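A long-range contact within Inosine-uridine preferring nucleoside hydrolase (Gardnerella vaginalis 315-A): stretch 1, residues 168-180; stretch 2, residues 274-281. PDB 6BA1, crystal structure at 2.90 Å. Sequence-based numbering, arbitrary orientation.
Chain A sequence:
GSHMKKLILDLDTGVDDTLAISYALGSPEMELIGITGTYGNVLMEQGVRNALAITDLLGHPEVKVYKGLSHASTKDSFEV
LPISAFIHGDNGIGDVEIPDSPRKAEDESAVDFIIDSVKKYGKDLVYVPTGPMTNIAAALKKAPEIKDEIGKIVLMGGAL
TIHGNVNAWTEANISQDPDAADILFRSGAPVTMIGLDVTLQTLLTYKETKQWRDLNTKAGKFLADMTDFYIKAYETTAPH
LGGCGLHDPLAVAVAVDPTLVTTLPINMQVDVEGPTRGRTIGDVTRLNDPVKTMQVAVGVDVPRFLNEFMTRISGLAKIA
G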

ATOM      1  N   ALA A 168       7.177 -11.755  -4.481  1.00 29.34           N
ATOM      2  CA  ALA A 168       7.313 -10.419  -3.868  1.00 29.39           C
ATOM      3  C   ALA A 168       6.024  -9.575  -3.843  1.00 28.43           C
ATOM      4  O   ALA A 168       5.951  -8.610  -3.090  1.00 28.33           O
ATOM      5  CB  ALA A 168       8.450  -9.643  -4.532  1.00 30.89           C
ATOM      6  N   TRP A 169       5.016  -9.941  -4.634  1.00 27.89           N
ATOM      7  CA  TRP A 169       3.804  -9.121  -4.796  1.00 27.31           C
ATOM      8  C   TRP A 169       2.447  -9.823  -4.592  1.00 26.20           C
ATOM      9  O   TRP A 169       1.422  -9.154  -4.674  1.00 25.87           O
ATOM     10  CB  TRP A 169       3.835  -8.447  -6.172  1.00 28.25           C
ATOM     11  CG  TRP A 169       3.815  -9.395  -7.327  1.00 28.67           C
ATOM     12  CD1 TRP A 169       2.733  -9.770  -8.046  1.00 28.42           C
ATOM     13  CD2 TRP A 169       4.936 -10.080  -7.900  1.00 29.62           C
ATOM     14  NE1 TRP A 169       3.098 -10.655  -9.031  1.00 29.15           N
ATOM     15  CE2 TRP A 169       4.448 -10.863  -8.965  1.00 29.89           C
ATOM     16  CE3 TRP A 169       6.307 -10.116  -7.610  1.00 30.46           C
ATOM     17  CZ2 TRP A 169       5.277 -11.671  -9.752  1.00 30.94           C
ATOM     18  CZ3 TRP A 169       7.138 -10.923  -8.390  1.00 31.51           C
ATOM     19  CH2 TRP A 169       6.616 -11.689  -9.447  1.00 31.72           C
ATOM     20  N   THR A 170       2.426 -11.132  -4.317  1.00 25.81           N
ATOM     21  CA  THR A 170       1.162 -11.872  -4.110  1.00 24.93           C
ATOM     22  C   THR A 170       1.188 -12.728  -2.849  1.00 24.30           C
ATOM     23  O   THR A 170       2.235 -13.249  -2.461  1.00 24.71           O
ATOM     24  CB  THR A 170       0.822 -12.812  -5.298  1.00 25.31           C
ATOM     25  OG1 THR A 170       1.651 -13.975  -5.257  1.00 25.68           O
ATOM     26  CG2 THR A 170       1.023 -12.134  -6.634  1.00 26.26           C
ATOM     27  N   GLU A 171       0.025 -12.889  -2.233  1.00 23.47           N
ATOM     28  CA  GLU A 171      -0.145 -13.725  -1.049  1.00 22.93           C
ATOM     29  C   GLU A 171      -0.941 -14.993  -1.402  1.00 22.75           C
ATOM     30  O   GLU A 171      -1.807 -14.962  -2.276  1.00 22.78           O
ATOM     31  CB  GLU A 171      -0.827 -12.916   0.057  1.00 22.33           C
ATOM     32  CG  GLU A 171      -1.120 -13.667   1.353  1.00 21.86           C
ATOM     33  CD  GLU A 171      -2.352 -14.563   1.290  1.00 21.40           C
ATOM     34  OE1 GLU A 171      -3.289 -14.256   0.507  1.00 21.32           O
ATOM     35  OE2 GLU A 171      -2.380 -15.596   2.004  1.00 21.30           O
ATOM     36  N   ALA A 172      -0.651 -16.092  -0.696  1.00 22.74           N
ATOM     37  CA  ALA A 172      -1.188 -17.441  -0.981  1.00 22.85           C
ATOM     38  C   ALA A 172      -2.670 -17.529  -1.392  1.00 22.50           C
ATOM     39  O   ALA A 172      -2.971 -17.921  -2.520  1.00 22.99           O
ATOM     40  CB  ALA A 172      -0.920 -18.357   0.202  1.00 22.81           C
ATOM     41  N   ASN A 173      -3.582 -17.184  -0.474  1.00 21.84           N
ATOM     42  CA  ASN A 173      -5.031 -17.265  -0.731  1.00 21.67           C
ATOM     43  C   ASN A 173      -5.480 -16.456  -1.980  1.00 22.02           C
ATOM     44  O   ASN A 173      -6.375 -16.887  -2.724  1.00 22.41           O
ATOM     45  CB  ASN A 173      -5.835 -16.839   0.518  1.00 21.05           C
ATOM     46  CG  ASN A 173      -5.663 -17.805   1.703  1.00 20.90           C
ATOM     47  OD1 ASN A 173      -5.588 -19.033   1.530  1.00 21.27           O
ATOM     48  ND2 ASN A 173      -5.605 -17.255   2.913  1.00 20.54           N
ATOM     49  N   ILE A 174      -4.835 -15.318  -2.226  1.00 22.09           N
ATOM     50  CA  ILE A 174      -5.102 -14.529  -3.427  1.00 22.63           C
ATOM     51  C   ILE A 174      -4.424 -15.168  -4.639  1.00 23.42           C
ATOM     52  O   ILE A 174      -4.997 -15.210  -5.723  1.00 24.06           O
ATOM     53  CB  ILE A 174      -4.616 -13.061  -3.275  1.00 22.64           C
ATOM     54  CG1 ILE A 174      -5.286 -12.387  -2.068  1.00 22.04           C
ATOM     55  CG2 ILE A 174      -4.899 -12.258  -4.551  1.00 23.40           C
ATOM     56  CD1 ILE A 174      -6.741 -12.026  -2.262  1.00 22.14           C
ATOM     57  N   SER A 175      -3.201 -15.657  -4.446  1.00 23.55           N
ATOM     58  CA  SER A 175      -2.426 -16.323  -5.500  1.00 24.45           C
ATOM     59  C   SER A 175      -3.177 -17.470  -6.165  1.00 24.93           C
ATOM     60  O   SER A 175      -3.117 -17.612  -7.383  1.00 25.84           O
ATOM     61  CB  SER A 175      -1.091 -16.829  -4.947  1.00 24.61           C
ATOM     62  OG  SER A 175      -0.449 -17.702  -5.861  1.00 25.59           O
ATOM     63  N   GLN A 176      -3.885 -18.268  -5.362  1.00 24.46           N
ATOM     64  CA  GLN A 176      -4.550 -19.481  -5.854  1.00 25.07           C
ATOM     65  C   GLN A 176      -5.711 -19.155  -6.813  1.00 25.57           C
ATOM     66  O   GLN A 176      -5.970 -19.911  -7.755  1.00 26.57           O
ATOM     67  CB  GLN A 176      -5.069 -20.343  -4.693  1.00 24.56           C
ATOM     68  CG  GLN A 176      -4.733 -21.829  -4.843  1.00 25.34           C
ATOM     69  CD  GLN A 176      -3.422 -22.195  -4.215  1.00 25.38           C
ATOM     70  OE1 GLN A 176      -3.157 -21.896  -3.043  1.00 24.66           O
ATOM     71  NE2 GLN A 176      -2.565 -22.863  -5.000  1.00 26.43           N
ATOM     72  N   ASP A 177      -6.409 -18.049  -6.545  1.00 25.07           N
ATOM     73  CA  ASP A 177      -7.409 -17.514  -7.464  1.00 25.74           C
ATOM     74  C   ASP A 177      -7.461 -15.981  -7.367  1.00 25.42           C
ATOM     75  O   ASP A 177      -8.197 -15.423  -6.537  1.00 24.83           O
ATOM     76  CB  ASP A 177      -8.784 -18.124  -7.191  1.00 25.87           C
ATOM     77  CG  ASP A 177      -9.758 -17.924  -8.348  1.00 27.05           C
ATOM     78  OD1 ASP A 177      -9.509 -17.084  -9.252  1.00 27.65           O
ATOM     79  OD2 ASP A 177     -10.790 -18.624  -8.346  1.00 27.55           O
ATOM     80  N   PRO A 178      -6.654 -15.299  -8.200  1.00 25.96           N
ATOM     81  CA  PRO A 178      -6.661 -13.846  -8.266  1.00 25.98           C
ATOM     82  C   PRO A 178      -7.939 -13.271  -8.869  1.00 26.71           C
ATOM     83  O   PRO A 178      -8.452 -12.265  -8.380  1.00 26.48           O
ATOM     84  CB  PRO A 178      -5.473 -13.527  -9.181  1.00 26.70           C
ATOM     85  CG  PRO A 178      -4.616 -14.739  -9.155  1.00 26.70           C
ATOM     86  CD  PRO A 178      -5.591 -15.864  -9.053  1.00 26.69           C
ATOM     87  N   ASP A 179      -8.441 -13.909  -9.924  1.00 27.77           N
ATOM     88  CA  ASP A 179      -9.572 -13.370 -10.679  1.00 28.86           C
ATOM     89  C   ASP A 179     -10.819 -13.300  -9.817  1.00 28.46           C
ATOM     90  O   ASP A 179     -11.593 -12.350  -9.910  1.00 28.99           O
ATOM     91  CB  ASP A 179      -9.834 -14.202 -11.933  1.00 30.25           C
ATOM     92  CG  ASP A 179      -8.617 -14.288 -12.831  1.00 30.86           C
ATOM     93  OD1 ASP A 179      -7.660 -14.990 -12.445  1.00 30.21           O
ATOM     94  OD2 ASP A 179      -8.612 -13.652 -13.905  1.00 32.11           O
ATOM     95  N   ALA A 180     -10.990 -14.313  -8.970  1.00 27.67           N
ATOM     96  CA  ALA A 180     -12.065 -14.357  -7.980  1.00 27.23           C
ATOM     97  C   ALA A 180     -11.931 -13.232  -6.963  1.00 26.34           C
ATOM     98  O   ALA A 180     -12.889 -12.500  -6.696  1.00 26.66           O
ATOM     99  CB  ALA A 180     -12.066 -15.698  -7.276  1.00 26.64           C
ATOM    100  N   GLY A 274      -1.172  -7.962 -15.684  1.00 34.73           N
ATOM    101  CA  GLY A 274       0.262  -7.639 -15.751  1.00 35.21           C
ATOM    102  C   GLY A 274       1.198  -8.674 -15.170  1.00 34.49           C
ATOM    103  O   GLY A 274       0.761  -9.750 -14.770  1.00 33.62           O
ATOM    104  N   PRO A 275       2.509  -8.354 -15.118  1.00 35.02           N
ATOM    105  CA  PRO A 275       3.475  -9.202 -14.406  1.00 34.47           C
ATOM    106  C   PRO A 275       3.370  -9.065 -12.883  1.00 32.92           C
ATOM    107  O   PRO A 275       4.094  -9.750 -12.158  1.00 32.48           O
ATOM    108  CB  PRO A 275       4.823  -8.697 -14.913  1.00 35.87           C
ATOM    109  CG  PRO A 275       4.586  -7.265 -15.202  1.00 36.49           C
ATOM    110  CD  PRO A 275       3.158  -7.148 -15.664  1.00 36.31           C
ATOM    111  N   THR A 276       2.500  -8.164 -12.415  1.00 32.31           N
ATOM    112  CA  THR A 276       2.066  -8.110 -11.020  1.00 30.87           C
ATOM    113  C   THR A 276       0.756  -8.881 -10.751  1.00 29.87           C
ATOM    114  O   THR A 276       0.077  -8.599  -9.766  1.00 28.88           O
ATOM    115  CB  THR A 276       1.852  -6.651 -10.582  1.00 30.95           C
ATOM    116  OG1 THR A 276       0.918  -6.024 -11.469  1.00 31.64           O
ATOM    117  CG2 THR A 276       3.153  -5.892 -10.608  1.00 31.92           C
ATOM    118  N   ARG A 277       0.398  -9.842 -11.607  1.00 30.27           N
ATOM    119  CA  ARG A 277      -0.818 -10.649 -11.429  1.00 29.58           C
ATOM    120  C   ARG A 277      -0.870 -11.275 -10.033  1.00 28.21           C
ATOM    121  O   ARG A 277       0.080 -11.933  -9.618  1.00 28.08           O
ATOM    122  CB  ARG A 277      -0.901 -11.738 -12.509  1.00 30.45           C
ATOM    123  CG  ARG A 277      -2.097 -12.676 -12.388  1.00 30.01           C
ATOM    124  CD  ARG A 277      -2.115 -13.756 -13.460  1.00 31.10           C
ATOM    125  NE  ARG A 277      -2.950 -14.893 -13.056  1.00 30.61           N
ATOM    126  CZ  ARG A 277      -4.286 -14.916 -13.049  1.00 30.52           C
ATOM    127  NH1 ARG A 277      -4.925 -16.012 -12.661  1.00 30.22           N
ATOM    128  NH2 ARG A 277      -4.999 -13.851 -13.449  1.00 30.94           N
ATOM    129  N   GLY A 278      -1.978 -11.050  -9.327  1.00 27.39           N
ATOM    130  CA  GLY A 278      -2.197 -11.566  -7.968  1.00 26.18           C
ATOM    131  C   GLY A 278      -1.903 -10.596  -6.831  1.00 25.60           C
ATOM    132  O   GLY A 278      -1.986 -10.973  -5.651  1.00 24.73           O
ATOM    133  N   ARG A 279      -1.562  -9.356  -7.184  1.00 26.22           N
ATOM    134  CA  ARG A 279      -1.247  -8.315  -6.210  1.00 25.98           C
ATOM    135  C   ARG A 279      -2.520  -7.621  -5.778  1.00 25.66           C
ATOM    136  O   ARG A 279      -3.375  -7.319  -6.603  1.00 26.18           O
ATOM    137  CB  ARG A 279      -0.251  -7.305  -6.815  1.00 27.05           C
ATOM    138  CG  ARG A 279      -0.121  -5.950  -6.124  1.00 27.26           C
ATOM    139  CD  ARG A 279       1.230  -5.311  -6.409  1.00 28.29           C
ATOM    140  NE  ARG A 279       1.205  -3.858  -6.602  1.00 29.21           N
ATOM    141  CZ  ARG A 279       0.860  -3.227  -7.725  1.00 30.20           C
ATOM    142  NH1 ARG A 279       0.464  -3.878  -8.806  1.00 30.42           N
ATOM    143  NH2 ARG A 279       0.895  -1.904  -7.768  1.00 31.15           N
ATOM    144  N   THR A 280      -2.633  -7.378  -4.480  1.00 24.97           N
ATOM    145  CA  THR A 280      -3.718  -6.592  -3.919  1.00 24.83           C
ATOM    146  C   THR A 280      -3.270  -5.139  -3.892  1.00 25.62           C
ATOM    147  O   THR A 280      -2.222  -4.819  -3.320  1.00 25.73           O
ATOM    148  CB  THR A 280      -4.015  -7.041  -2.490  1.00 23.88           C
ATOM    149  OG1 THR A 280      -2.779  -7.182  -1.780  1.00 23.74           O
ATOM    150  CG2 THR A 280      -4.724  -8.392  -2.486  1.00 23.25           C
ATOM    151  N   ILE A 281      -4.052  -4.258  -4.510  1.00 26.38           N
ATOM    152  CA  ILE A 281      -3.645  -2.870  -4.694  1.00 27.44           C
ATOM    153  C   ILE A 281      -4.862  -1.973  -4.921  1.00 28.15           C
ATOM    154  O   ILE A 281      -5.885  -2.437  -5.410  1.00 28.13           O
ATOM    155  CB  ILE A 281      -2.650  -2.767  -5.877  1.00 28.35           C
ATOM    156  CG1 ILE A 281      -1.897  -1.431  -5.865  1.00 29.47           C
ATOM    157  CG2 ILE A 281      -3.336  -2.990  -7.224  1.00 29.00           C
ATOM    158  CD1 ILE A 281      -0.932  -1.292  -4.704  1.00 29.16           C
TER

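Residues 168-180 begin as a loop, then form a short helix from Ala172 and enter a second helix at Pro178 that runs on beyond the stretch. Each is capped by the acidic residue before it. Glu171 accepts from Asn173 N through OE2 (3.2 Å) and, more weakly, from Ile174 N through OE1 (3.3 Å), while Asp177 OD1 accepts from Ala180 N at 3.2 Å. The opposing stretch is built from two overlapping turns, a type I turn from Gly274 to Arg277 and a type II turn from Thr276 to Arg279, closed by backbone hydrogen bonds from Arg277 N to Gly274 O and from Arg279 N to Thr276 O (both 3.2 Å); it enters a strand at Thr280. The CA traces come near each other at Thr170 and Arg279, whose CA atoms lie 4.8 Å apart, and at Pro178 and Gly278, with CA atoms 5.0 Å apart. No backbone-to-backbone hydrogen bond joins the stretches, although Arg279 CA makes a CA-H...O contact with Trp169 O at 3.2 Å.

Gly278 makes this proximity possible. Its positive phi of 98° by itself calls for glycine, and a CB here would point toward the first stretch and sit 2.7 Å from Thr170 CG2, a clash. In the absence of a side chain, Thr170 CG2 packs 3.3 Å from Gly278 C, Ile174 CG2 reaches within 3.4 Å of Gly278 O, and Pro178 CB lies 4.0 Å from Gly278 CA. Ile174 also makes an apolar contact with Thr280, its CG1 lying 4.1 Å from Thr280 CG2.

The CA-to-CB bond of Trp169 points toward the second stretch, which covers 101 Å² of the residue. The indole NE1 donates a weak hydrogen bond to Arg277 O (3.3 Å, 135°), which lies near the ring plane, at the edge. Pro275 O is almost as near to NE1, at 3.4 Å, but the angle is too poor for a hydrogen bond. The ring also packs against aliphatic carbon, with CD1 4.1 Å from both Thr276 CB and Arg279 CB.

A salt bridge ties the turns to the second helix. The CA-to-CB bond of Arg277 points sideways, but its extended side chain, with chi1 to chi3 all t, carries the guanidinium to Asp179. There OD1 accepts from both NH1 (2.9 Å) and NH2 (3.1 Å) near the guanidinium plane, so charge attraction is reinforced by two hydrogen bonds converging on one oxygen. Pro178 CG lies over one face of the same group, while Asp179 OD1 sits at its edge.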